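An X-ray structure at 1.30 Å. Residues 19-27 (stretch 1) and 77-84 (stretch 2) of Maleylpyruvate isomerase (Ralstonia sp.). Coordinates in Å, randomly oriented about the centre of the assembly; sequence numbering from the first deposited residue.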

ATOM      1  N   ILE A  19     -15.825  -6.678   2.566  1.00  4.44           N
ATOM      2  CA  ILE A  19     -15.755  -8.012   1.960  1.00  3.94           C
ATOM      3  C   ILE A  19     -15.050  -8.981   2.904  1.00  4.30           C
ATOM      4  O   ILE A  19     -15.545 -10.079   3.146  1.00  4.34           O
ATOM      5  N   ALA A  20     -13.906  -8.570   3.440  1.00  4.60           N
ATOM      6  CA  ALA A  20     -13.130  -9.427   4.338  1.00  4.63           C
ATOM      7  C   ALA A  20     -13.925  -9.781   5.597  1.00  4.81           C
ATOM      8  O   ALA A  20     -13.963 -10.946   6.002  1.00  5.38           O
ATOM      9  N   LEU A  21     -14.569  -8.788   6.207  1.00  4.55           N
ATOM     10  CA  LEU A  21     -15.405  -9.032   7.383  1.00  4.86           C
ATOM     11  C   LEU A  21     -16.522 -10.016   7.073  1.00  5.08           C
ATOM     12  O   LEU A  21     -16.774 -10.930   7.858  1.00  5.01           O
ATOM     13  N   ASN A  22     -17.184  -9.835   5.932  1.00  5.18           N
ATOM     14  CA  ASN A  22     -18.285 -10.719   5.547  1.00  5.65           C
ATOM     15  C   ASN A  22     -17.814 -12.138   5.262  1.00  4.89           C
ATOM     16  O   ASN A  22     -18.487 -13.101   5.642  1.00  5.84           O
ATOM     17  N   LEU A  23     -16.661 -12.277   4.614  1.00  5.25           N
ATOM     18  CA  LEU A  23     -16.124 -13.607   4.347  1.00  6.29           C
ATOM     19  C   LEU A  23     -15.832 -14.347   5.646  1.00  6.57           C
ATOM     20  O   LEU A  23     -16.033 -15.560   5.733  1.00  7.57           O
ATOM     21  N   LYS A  24     -15.386 -13.613   6.661  1.00  5.94           N
ATOM     22  CA  LYS A  24     -15.100 -14.197   7.970  1.00  5.19           C
ATOM     23  C   LYS A  24     -16.360 -14.412   8.813  1.00  6.00           C
ATOM     24  O   LYS A  24     -16.314 -15.092   9.836  1.00  6.63           O
ATOM     25  N   GLY A  25     -17.477 -13.820   8.394  1.00  5.74           N
ATOM     26  CA  GLY A  25     -18.733 -13.913   9.147  1.00  5.97           C
ATOM     27  C   GLY A  25     -18.684 -13.167  10.470  1.00  6.67           C
ATOM     28  O   GLY A  25     -19.387 -13.512  11.421  1.00  6.88           O
ATOM     29  N   VAL A  26     -17.844 -12.139  10.527  1.00  7.13           N
ATOM     30  CA  VAL A  26     -17.661 -11.345  11.735  1.00  8.82           C
ATOM     31  C   VAL A  26     -18.717 -10.237  11.787  1.00  9.25           C
ATOM     32  O   VAL A  26     -18.786  -9.415  10.868  1.00 10.78           O
ATOM     33  N   PRO A  27     -19.541 -10.214  12.858  1.00  9.81           N
ATOM     34  CA  PRO A  27     -20.558  -9.167  12.981  1.00  9.82           C
ATOM     35  C   PRO A  27     -19.936  -7.813  13.309  1.00  9.43           C
ATOM     36  O   PRO A  27     -18.908  -7.746  13.987  1.00 10.34           O
ATOM     37  N   GLN A  77      -6.831 -13.508  13.316  1.00  7.59           N
ATOM     38  CA  GLN A  77      -7.749 -13.562  14.457  1.00  8.30           C
ATOM     39  C   GLN A  77      -8.936 -14.489  14.234  1.00  6.55           C
ATOM     40  O   GLN A  77      -9.440 -15.095  15.187  1.00  7.22           O
ATOM     41  N   TYR A  78      -9.382 -14.579  12.984  1.00  6.71           N
ATOM     42  CA  TYR A  78     -10.553 -15.357  12.600  1.00  6.08           C
ATOM     43  C   TYR A  78     -10.133 -16.303  11.486  1.00  7.34           C
ATOM     44  O   TYR A  78     -10.252 -15.970  10.315  1.00  7.74           O
ATOM     45  N   PRO A  79      -9.608 -17.485  11.846  1.00  7.16           N
ATOM     46  CA  PRO A  79      -8.942 -18.315  10.834  1.00  7.57           C
ATOM     47  C   PRO A  79      -9.790 -18.793   9.649  1.00  7.96           C
ATOM     48  O   PRO A  79      -9.262 -18.904   8.545  1.00  8.37           O
ATOM     49  N   THR A  80     -11.073 -19.057   9.862  1.00  7.29           N
ATOM     50  CA  THR A  80     -11.895 -19.743   8.868  1.00  7.63           C
ATOM     51  C   THR A  80     -12.967 -18.821   8.292  1.00  8.15           C
ATOM     52  O   THR A  80     -13.661 -18.149   9.049  1.00  8.25           O
ATOM     53  N   PRO A  81     -13.100 -18.770   6.953  1.00  7.85           N
ATOM     54  CA  PRO A  81     -12.264 -19.410   5.939  1.00  7.92           C
ATOM     55  C   PRO A  81     -10.969 -18.636   5.744  1.00  7.95           C
ATOM     56  O   PRO A  81     -10.950 -17.413   5.883  1.00  7.63           O
ATOM     57  N   ALA A  82      -9.897 -19.345   5.410  1.00  7.85           N
ATOM     58  CA  ALA A  82      -8.609 -18.701   5.185  1.00  8.00           C
ATOM     59  C   ALA A  82      -8.666 -17.776   3.974  1.00  9.05           C
ATOM     60  O   ALA A  82      -9.150 -18.171   2.908  1.00 11.68           O
ATOM     61  N   LEU A  83      -8.176 -16.550   4.148  1.00  6.95           N
ATOM     62  CA  LEU A  83      -8.060 -15.592   3.041  1.00  7.86           C
ATOM     63  C   LEU A  83      -6.630 -15.470   2.519  1.00  7.13           C
ATOM     64  O   LEU A  83      -6.365 -14.728   1.573  1.00  8.06           O
ATOM     65  N   LEU A  84      -5.709 -16.196   3.142  1.00  7.68           N
ATOM     66  CA  LEU A  84      -4.343 -16.309   2.643  1.00  8.26           C
ATOM     67  C   LEU A  84      -3.975 -17.775   2.550  1.00  9.41           C
ATOM     68  O   LEU A  84      -4.393 -18.567   3.392  1.00 10.11           O
TER

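The contact is organised around one lysine, Lys 24. It leaves its backbone sideways to the other stretch, but chi1 and chi2, both m, bend the chain across, and chi3 and chi4, both t, extend it until the ammonium lies among carbonyls of the opposing loop. Lys 24 NZ donates to Tyr 78 O and to Pro 81 O, each at 2.7 Å, so a side chain ties together two points of a segment with no regular structure. Its methylenes serve as apolar surface: Lys 24 CE lies 3.8 Å from Leu 83 CD1.

Leu 83 (m, t) points toward the helix and also packs on Leu 23 and Ala 20, three residues apart on the helix, with Leu 83 CD2 3.8 Å from Leu 23 CD1 and Leu 83 CD1 4.3 Å from Ala 20 CB. Leu 23 takes the same m, t rotamer.

Past Gly 25, whose positive phi closes the helix in a Schellman motif, Val 26 (t) turns back toward the loop. Tyr 78, with chi1 m and chi2 -80°, presents a ring face to it: Val 26 CG2 sits 3.5 Å from the centroid of the Tyr 78 ring, almost on the ring normal, a CH-pi contact.

Pro 81, after a cis peptide, brings CD to 3.1 Å from Leu 23 O. A water donates to Lys 24 O and Thr 80 O, both 2.6 Å from its oxygen, bridging the two backbones.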

ATOM      1  CB  ILE A  19     -15.049  -8.015   0.584  1.00  4.36           C
ATOM      2  CG1 ILE A  19     -15.811  -7.161  -0.436  1.00  4.62           C
ATOM      3  CG2 ILE A  19     -14.913  -9.447   0.066  1.00  5.78           C
ATOM      4  CD1 ILE A  19     -14.985  -6.795  -1.678  1.00  5.14           C
ATOM      5  CB  ALA A  20     -11.810  -8.764   4.701  1.00  5.39           C
ATOM      6  CB  LEU A  21     -15.987  -7.721   7.926  1.00  5.26           C
ATOM      7  CG  LEU A  21     -14.998  -6.793   8.633  1.00  4.11           C
ATOM      8  CD1 LEU A  21     -15.549  -5.389   8.678  1.00  6.76           C
ATOM      9  CD2 LEU A  21     -14.708  -7.288  10.037  1.00  6.92           C
ATOM     10  CB  ASN A  22     -19.048 -10.172   4.339  1.00  5.94           C
ATOM     11  CG  ASN A  22     -19.777  -8.882   4.639  1.00  8.66           C
ATOM     12  OD1 ASN A  22     -19.828  -8.428   5.782  1.00  9.31           O
ATOM     13  ND2 ASN A  22     -20.340  -8.274   3.599  1.00  8.75           N
ATOM     14  CB  LEU A  23     -14.872 -13.532   3.471  1.00  5.67           C
ATOM     15  CG  LEU A  23     -15.114 -13.246   1.986  1.00  6.21           C
ATOM     16  CD1 LEU A  23     -13.812 -12.866   1.306  1.00  7.04           C
ATOM     17  CD2 LEU A  23     -15.743 -14.448   1.289  1.00  7.18           C
ATOM     18  CB  LYS A  24     -14.108 -13.324   8.745  1.00  5.14           C
ATOM     19  CG  LYS A  24     -12.713 -13.217   8.132  1.00  5.76           C
ATOM     20  CD  LYS A  24     -12.022 -14.573   8.030  1.00  5.14           C
ATOM     21  CE  LYS A  24     -10.546 -14.389   7.724  1.00  5.56           C
ATOM     22  NZ  LYS A  24      -9.823 -15.693   7.669  1.00  5.52           N
ATOM     23  CB  VAL A  26     -16.231 -10.747  11.801  1.00  9.68           C
ATOM     24  CG1 VAL A  26     -16.109  -9.748  12.940  1.00 12.46           C
ATOM     25  CG2 VAL A  26     -15.199 -11.862  11.958  1.00 11.73           C
ATOM     26  CB  PRO A  27     -21.434  -9.652  14.141  1.00 10.66           C
ATOM     27  CG  PRO A  27     -20.554 -10.537  14.950  1.00 11.47           C
ATOM     28  CD  PRO A  27     -19.563 -11.150  13.998  1.00  9.60           C
ATOM     29  CB  GLN A  77      -8.259 -12.157  14.794  1.00  9.09           C
ATOM     30  CG  GLN A  77      -7.211 -11.249  15.422  1.00 14.99           C
ATOM     31  CD  GLN A  77      -6.903 -11.615  16.856  1.00 20.90           C
ATOM     32  OE1 GLN A  77      -5.830 -12.134  17.160  1.00 24.99           O
ATOM     33  NE2 GLN A  77      -7.852 -11.360  17.747  1.00 21.57           N
ATOM     34  CB  TYR A  78     -11.671 -14.426  12.121  1.00  5.71           C
ATOM     35  CG  TYR A  78     -12.109 -13.444  13.172  1.00  5.37           C
ATOM     36  CD1 TYR A  78     -12.978 -13.828  14.192  1.00  7.48           C
ATOM     37  CD2 TYR A  78     -11.650 -12.126  13.154  1.00  7.54           C
ATOM     38  CE1 TYR A  78     -13.386 -12.926  15.164  1.00  7.42           C
ATOM     39  CE2 TYR A  78     -12.044 -11.220  14.125  1.00  7.31           C
ATOM     40  CZ  TYR A  78     -12.913 -11.626  15.124  1.00  8.29           C
ATOM     41  OH  TYR A  78     -13.313 -10.729  16.086  1.00 11.89           O
ATOM     42  CB  PRO A  79      -8.436 -19.517  11.642  1.00  9.09           C
ATOM     43  CG  PRO A  79      -8.388 -19.037  13.056  1.00 10.35           C
ATOM     44  CD  PRO A  79      -9.531 -18.082  13.191  1.00  7.87           C
ATOM     45  CB  THR A  80     -12.560 -20.990   9.489  1.00  8.08           C
ATOM     46  OG1 THR A  80     -11.542 -21.826  10.051  1.00 10.60           O
ATOM     47  CG2 THR A  80     -13.338 -21.782   8.446  1.00  9.32           C
ATOM     48  CB  PRO A  81     -13.122 -19.303   4.676  1.00  8.33           C
ATOM     49  CG  PRO A  81     -13.871 -18.027   4.857  1.00  8.98           C
ATOM     50  CD  PRO A  81     -14.187 -17.981   6.339  1.00  8.64           C
ATOM     51  CB  ALA A  82      -7.522 -19.741   5.001  1.00  8.47           C
ATOM     52  CB  LEU A  83      -8.599 -14.221   3.452  1.00  7.78           C
ATOM     53  CG  LEU A  83     -10.057 -14.201   3.922  1.00 10.18           C
ATOM     54  CD1 LEU A  83     -10.490 -12.788   4.258  1.00  9.96           C
ATOM     55  CD2 LEU A  83     -10.998 -14.816   2.883  1.00 14.47           C
ATOM     56  CB  LEU A  84      -3.360 -15.598   3.568  1.00  7.59           C
ATOM     57  CG  LEU A  84      -3.329 -14.077   3.446  1.00  9.63           C
ATOM     58  CD1 LEU A  84      -2.453 -13.474   4.535  1.00 10.66           C
ATOM     59  CD2 LEU A  84      -2.833 -13.653   2.060  1.00 10.76           C
TER
HETATM   60  O   HOH W   1     -14.472 -16.590  10.962  1.00 24.31           O